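Histone acetyltransferase (Trypanosoma brucei brucei, PDB 6IF4) probably transfers acetyl groups to lysines of histones as a MYST-family enzyme, the present piece being its N-terminal presumed Tudor domain, of SH3-like type. Local coordinates at residues Ala12-Glu16 and Thr17-Ala21; Val42-Asp45 and Ser46-Arg50. All coordinates share one frame; numbering follows the deposited sequence.

Contact 1: Ala12-Glu16 and Thr17-Ala21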
loop_
_atom_site.group_PDB
_atom_site.type_symbol
_atom_site.label_atom_id
_atom_site.label_comp_id
_atom_site.label_asym_id
_atom_site.label_seq_id
_atom_site.Cartn_x
_atom_site.Cartn_y
_atom_site.Cartn_z
ATOM N N ALA B 12 2.139 -5.807 -1.854
ATOM C CA ALA B 12 1.405 -4.888 -2.710
ATOM C C ALA B 12 1.598 -5.287 -4.163
ATOM O O ALA B 12 2.706 -5.635 -4.579
ATOM C CB ALA B 12 1.858 -3.438 -2.501
ATOM N N THR B 13 0.512 -5.251 -4.928
ATOM C CA THR B 13 0.624 -5.535 -6.346
ATOM C C THR B 13 1.375 -4.412 -7.050
ATOM O O THR B 13 1.280 -3.235 -6.684
ATOM C CB THR B 13 -0.753 -5.715 -6.986
ATOM O OG1 THR B 13 -1.522 -4.519 -6.819
ATOM C CG2 THR B 13 -1.484 -6.886 -6.354
ATOM N N LEU B 14 2.121 -4.793 -8.079
ATOM C CA LEU B 14 2.825 -3.827 -8.914
ATOM C C LEU B 14 3.003 -4.500 -10.262
ATOM O O LEU B 14 3.819 -5.420 -10.389
ATOM C CB LEU B 14 4.169 -3.441 -8.302
ATOM C CG LEU B 14 5.152 -2.679 -9.194
ATOM C CD1 LEU B 14 4.578 -1.331 -9.587
ATOM C CD2 LEU B 14 6.495 -2.512 -8.488
ATOM N N HIS B 15 2.233 -4.055 -11.252
ATOM C CA HIS B 15 2.210 -4.696 -12.562
ATOM C C HIS B 15 1.870 -6.180 -12.424
ATOM O O HIS B 15 2.600 -7.064 -12.881
ATOM C CB HIS B 15 3.525 -4.468 -13.302
ATOM C CG HIS B 15 3.844 -3.021 -13.503
ATOM N ND1 HIS B 15 4.971 -2.425 -12.978
ATOM C CD2 HIS B 15 3.176 -2.044 -14.162
ATOM C CE1 HIS B 15 4.986 -1.148 -13.310
ATOM N NE2 HIS B 15 3.908 -0.890 -14.029
ATOM N N GLU B 16 0.737 -6.432 -11.766
ATOM C CA GLU B 16 0.156 -7.764 -11.596
ATOM C C GLU B 16 1.083 -8.725 -10.851
ATOM O O GLU B 16 0.959 -9.948 -10.981
ATOM C CB GLU B 16 -0.268 -8.378 -12.935
ATOM C CG GLU B 16 -0.986 -7.455 -13.932
ATOM C CD GLU B 16 -0.053 -6.831 -14.958
ATOM O OE1 GLU B 16 0.449 -7.567 -15.828
ATOM O OE2 GLU B 16 0.128 -5.590 -14.934
ATOM N N THR B 17 1.992 -8.204 -10.030
ATOM C CA THR B 17 2.869 -9.047 -9.229
ATOM C C THR B 17 2.940 -8.511 -7.806
ATOM O O THR B 17 3.028 -7.298 -7.595
ATOM C CB THR B 17 4.276 -9.124 -9.844
ATOM O OG1 THR B 17 4.189 -9.695 -11.153
ATOM C CG2 THR B 17 5.188 -9.999 -8.995
ATOM N N PHE B 18 2.904 -9.419 -6.831
ATOM C CA PHE B 18 2.965 -9.026 -5.431
ATOM C C PHE B 18 4.417 -8.827 -5.017
ATOM O O PHE B 18 5.257 -9.707 -5.227
ATOM C CB PHE B 18 2.303 -10.082 -4.546
ATOM C CG PHE B 18 0.858 -9.810 -4.256
ATOM C CD1 PHE B 18 0.484 -8.694 -3.523
ATOM C CD2 PHE B 18 -0.129 -10.670 -4.711
ATOM C CE1 PHE B 18 -0.845 -8.440 -3.251
ATOM C CE2 PHE B 18 -1.463 -10.420 -4.443
ATOM C CZ PHE B 18 -1.820 -9.302 -3.711
ATOM N N HIS B 19 4.709 -7.674 -4.421
ATOM C CA HIS B 19 6.043 -7.354 -3.935
ATOM C C HIS B 19 5.962 -6.933 -2.478
ATOM O O HIS B 19 4.990 -6.294 -2.064
ATOM C CB HIS B 19 6.692 -6.248 -4.767
ATOM C CG HIS B 19 7.027 -6.664 -6.164
ATOM N ND1 HIS B 19 8.207 -7.301 -6.489
ATOM C CD2 HIS B 19 6.335 -6.544 -7.321
ATOM C CE1 HIS B 19 8.227 -7.552 -7.785
ATOM N NE2 HIS B 19 7.104 -7.100 -8.314
ATOM N N ALA B 20 6.979 -7.302 -1.701
ATOM C CA ALA B 20 7.074 -6.818 -0.331
ATOM C C ALA B 20 7.073 -5.294 -0.314
ATOM O O ALA B 20 7.735 -4.645 -1.129
ATOM C CB ALA B 20 8.338 -7.354 0.339
ATOM N N ALA B 21 6.308 -4.720 0.612
ATOM C CA ALA B 21 6.154 -3.277 0.679
ATOM C C ALA B 21 5.882 -2.866 2.120
ATOM O O ALA B 21 5.725 -3.702 3.013
ATOM C CB ALA B 21 5.037 -2.801 -0.257
#
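Ala-12 and His-19 pair antiparallel through two nearly straight backbone hydrogen bonds, N of Ala-12 to O of His-19 and N of His-19 to O of Ala-12, each 2.9 Å, and the chain reverses between them. This is a tight beta hairpin joining strands 9-13 and 18-28 of the SH3-like sheet. At its end, N of Leu-14 reaches O of Thr-17 at 2.7 Å, while the return bond from Thr-17 N to Leu-14 O is weak. His-15 and Glu-16 fill the two turn positions, both in the left-handed backbone region, close to a type I' turn.

One step in from the turn, Thr-13 and Phe-18 form a non-hydrogen-bonded pair whose side chains run alongside each other on one face of the sheet. The methyl CG2 of Thr-13 lies over a face of the Phe-18 ring, 3.7 Å from its centroid and 20° off the ring normal, a CH-pi contact displaced toward the rim. Its rotation anti to the carbonyl carbon places that methyl beside the backbone N and over the ring. Arg-58 adds a cation-pi partner to the same ring, and the hydroxyl of Tyr-41 bonds to Thr-13 O.

The other face carries Ala-12, His-19 and Ala-21, and Tyr-41 packs against both Ala-12 and His-19. Here the CB atoms of Ala-12 and Ala-21 meet at 3.9 Å in a contact of small side chains. Leu-14 swings CG anti to its own nitrogen (chi1 167°), and its branch packs against Tyr-41. Its CB meets the imidazole of His-19 obliquely, 3.9 Å from CD2.

Contact 2: Val42-Asp45 and Ser46-Arg50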
loop_
_atom_site.group_PDB
_atom_site.type_symbol
_atom_site.label_atom_id
_atom_site.label_comp_id
_atom_site.label_asym_id
_atom_site.label_seq_id
_atom_site.Cartn_x
_atom_site.Cartn_y
_atom_site.Cartn_z
ATOM N N VAL B 42 9.652 -2.274 -0.919
ATOM C CA VAL B 42 10.842 -2.388 -0.090
ATOM C C VAL B 42 12.113 -2.509 -0.921
ATOM O O VAL B 42 13.167 -1.990 -0.537
ATOM C CB VAL B 42 10.637 -3.586 0.853
ATOM C CG1 VAL B 42 11.940 -4.190 1.213
ATOM C CG2 VAL B 42 9.847 -3.147 2.081
ATOM N N GLU B 43 12.039 -3.157 -2.079
ATOM C CA GLU B 43 13.192 -3.335 -2.947
ATOM C C GLU B 43 13.047 -2.548 -4.245
ATOM O O GLU B 43 13.543 -2.968 -5.294
ATOM C CB GLU B 43 13.417 -4.818 -3.227
ATOM C CG GLU B 43 13.798 -5.593 -1.976
ATOM C CD GLU B 43 14.563 -6.859 -2.278
ATOM O OE1 GLU B 43 15.807 -6.798 -2.328
ATOM O OE2 GLU B 43 13.919 -7.914 -2.452
ATOM N N GLN B 44 12.364 -1.408 -4.182
ATOM C CA GLN B 44 12.308 -0.475 -5.294
ATOM C C GLN B 44 12.612 0.938 -4.815
ATOM O O GLN B 44 12.495 1.259 -3.630
ATOM C CB GLN B 44 10.935 -0.504 -5.987
ATOM C CG GLN B 44 10.462 -1.894 -6.377
ATOM C CD GLN B 44 10.824 -2.257 -7.804
ATOM O OE1 GLN B 44 11.064 -1.385 -8.640
ATOM N NE2 GLN B 44 10.872 -3.553 -8.086
ATOM N N ASP B 45 13.005 1.782 -5.762
ATOM C CA ASP B 45 13.238 3.191 -5.481
ATOM C C ASP B 45 11.935 3.889 -5.099
ATOM O O ASP B 45 10.844 3.484 -5.511
ATOM C CB ASP B 45 13.862 3.878 -6.697
ATOM C CG ASP B 45 14.275 5.305 -6.409
ATOM O OD1 ASP B 45 13.416 6.206 -6.494
ATOM O OD2 ASP B 45 15.464 5.526 -6.102
ATOM N N SER B 46 12.061 4.934 -4.270
ATOM C CA SER B 46 10.925 5.781 -3.904
ATOM C C SER B 46 10.079 6.190 -5.104
ATOM O O SER B 46 8.872 6.418 -4.961
ATOM C CB SER B 46 11.418 7.026 -3.164
ATOM O OG SER B 46 12.001 6.688 -1.921
ATOM N N ARG B 47 10.696 6.335 -6.279
ATOM C CA ARG B 47 9.940 6.673 -7.483
ATOM C C ARG B 47 8.764 5.733 -7.723
ATOM O O ARG B 47 7.748 6.145 -8.295
ATOM C CB ARG B 47 10.877 6.713 -8.691
ATOM C CG ARG B 47 11.848 7.889 -8.639
ATOM C CD ARG B 47 12.839 7.849 -9.777
ATOM N NE ARG B 47 13.497 6.551 -9.878
ATOM C CZ ARG B 47 14.739 6.309 -9.478
ATOM N NH1 ARG B 47 15.476 7.282 -8.952
ATOM N NH2 ARG B 47 15.247 5.091 -9.606
ATOM N N MET B 48 8.888 4.473 -7.317
ATOM C CA MET B 48 7.832 3.496 -7.532
ATOM C C MET B 48 6.708 3.587 -6.504
ATOM O O MET B 48 5.717 2.863 -6.646
ATOM C CB MET B 48 8.411 2.080 -7.539
ATOM C CG MET B 48 9.493 1.887 -8.587
ATOM S SD MET B 48 8.847 2.073 -10.260
ATOM C CE MET B 48 7.631 0.764 -10.310
ATOM N N ASP B 49 6.874 4.424 -5.499
ATOM C CA ASP B 49 5.848 4.624 -4.463
ATOM C C ASP B 49 4.524 5.049 -5.104
ATOM O O ASP B 49 4.528 5.849 -6.027
ATOM C CB ASP B 49 6.261 5.655 -3.443
ATOM C CG ASP B 49 7.509 5.302 -2.670
ATOM O OD1 ASP B 49 8.028 4.250 -2.851
ATOM O OD2 ASP B 49 7.877 6.076 -1.893
ATOM N N ARG B 50 3.436 4.559 -4.544
ATOM C CA ARG B 50 2.133 4.942 -5.104
ATOM C C ARG B 50 0.990 4.749 -4.122
ATOM O O ARG B 50 1.130 4.077 -3.168
ATOM C CB ARG B 50 1.792 4.106 -6.334
ATOM C CG ARG B 50 1.959 2.620 -6.178
ATOM C CD ARG B 50 1.933 1.999 -7.564
ATOM N NE ARG B 50 3.260 2.159 -8.101
ATOM C CZ ARG B 50 3.606 2.202 -9.362
ATOM N NH1 ARG B 50 2.710 2.123 -10.317
ATOM N NH2 ARG B 50 4.869 2.331 -9.674
HETATM O O HOH W 1 8.665 1.898 -4.218
#
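Asp-45 and Arg-47 meet with their flat groups stacked: the carboxylate lies over one face of the guanidinium, with the two planes only 9° apart and CG of Asp-45 above the centre. OD2 of Asp-45 is 3.3 Å from NH1 of Arg-47, a salt bridge of charges alone, since no N-H points at the oxygen. Arg-47 attains this pose by bending at chi3 (-51°), which folds its head back over the aspartate.

The same carboxylate also holds the backbone. A chi1 of -173° sends the carboxylate away from the backbone N of Asp-45 and brings OD1 to the amide N of Arg-47, which it accepts at 2.7 Å; the donor comes in on the anti side of the oxygen, in a nearly straight bond. The carbonyl O of Asp-45 takes the amide N of Met-48 at 2.8 Å. A water donates to this oxygen and to OD1 of Asp-49, bridging the two; OD1 also binds His-40 ND1.

Met-48 is curled at both chi2 and chi3. Its CG comes up beside the amide oxygen of Gln-44, 3.6 Å from OE1, and packs 3.8 Å from CB of Gln-44, and its side chain also packs on Tyr-41. Beyond it, Arg-50 grips O of Met-48 side-on with two nitrogens, NE at 2.9 Å and NH2 at 3.2 Å. Because both nitrogens hold one oxygen lying close to the guanidinium plane, rotation of the arginine head is restrained.

One side-chain oxygen on the amide two residues ahead and one carbonyl on the amide three ahead make an Asx turn with a 3-10 turn over residues 46-48, here leading from strand 35-41 into strand 50-53.

Overall arrangement
Contact 1 precedes contact 2 along the chain, and their centres lie about 11 Å apart within the same small SH3-like domain. The hairpin of contact 1 joins strands 9-13 and 18-28, whereas contact 2 is the loop between strands 35-41 and 50-53; strands 18-28 and 35-41 are neighbours in the antiparallel sheet. The two meet directly. Ala-20 O and Val-42 N, 3.1 Å apart, probably form a hydrogen bond, and Leu-14 CD1 packs on Met-48 CE at 3.8 Å and on Arg-50 CZ at 3.7 Å. Hairpin turn and loop thus pack together at neighbouring points of one sheet.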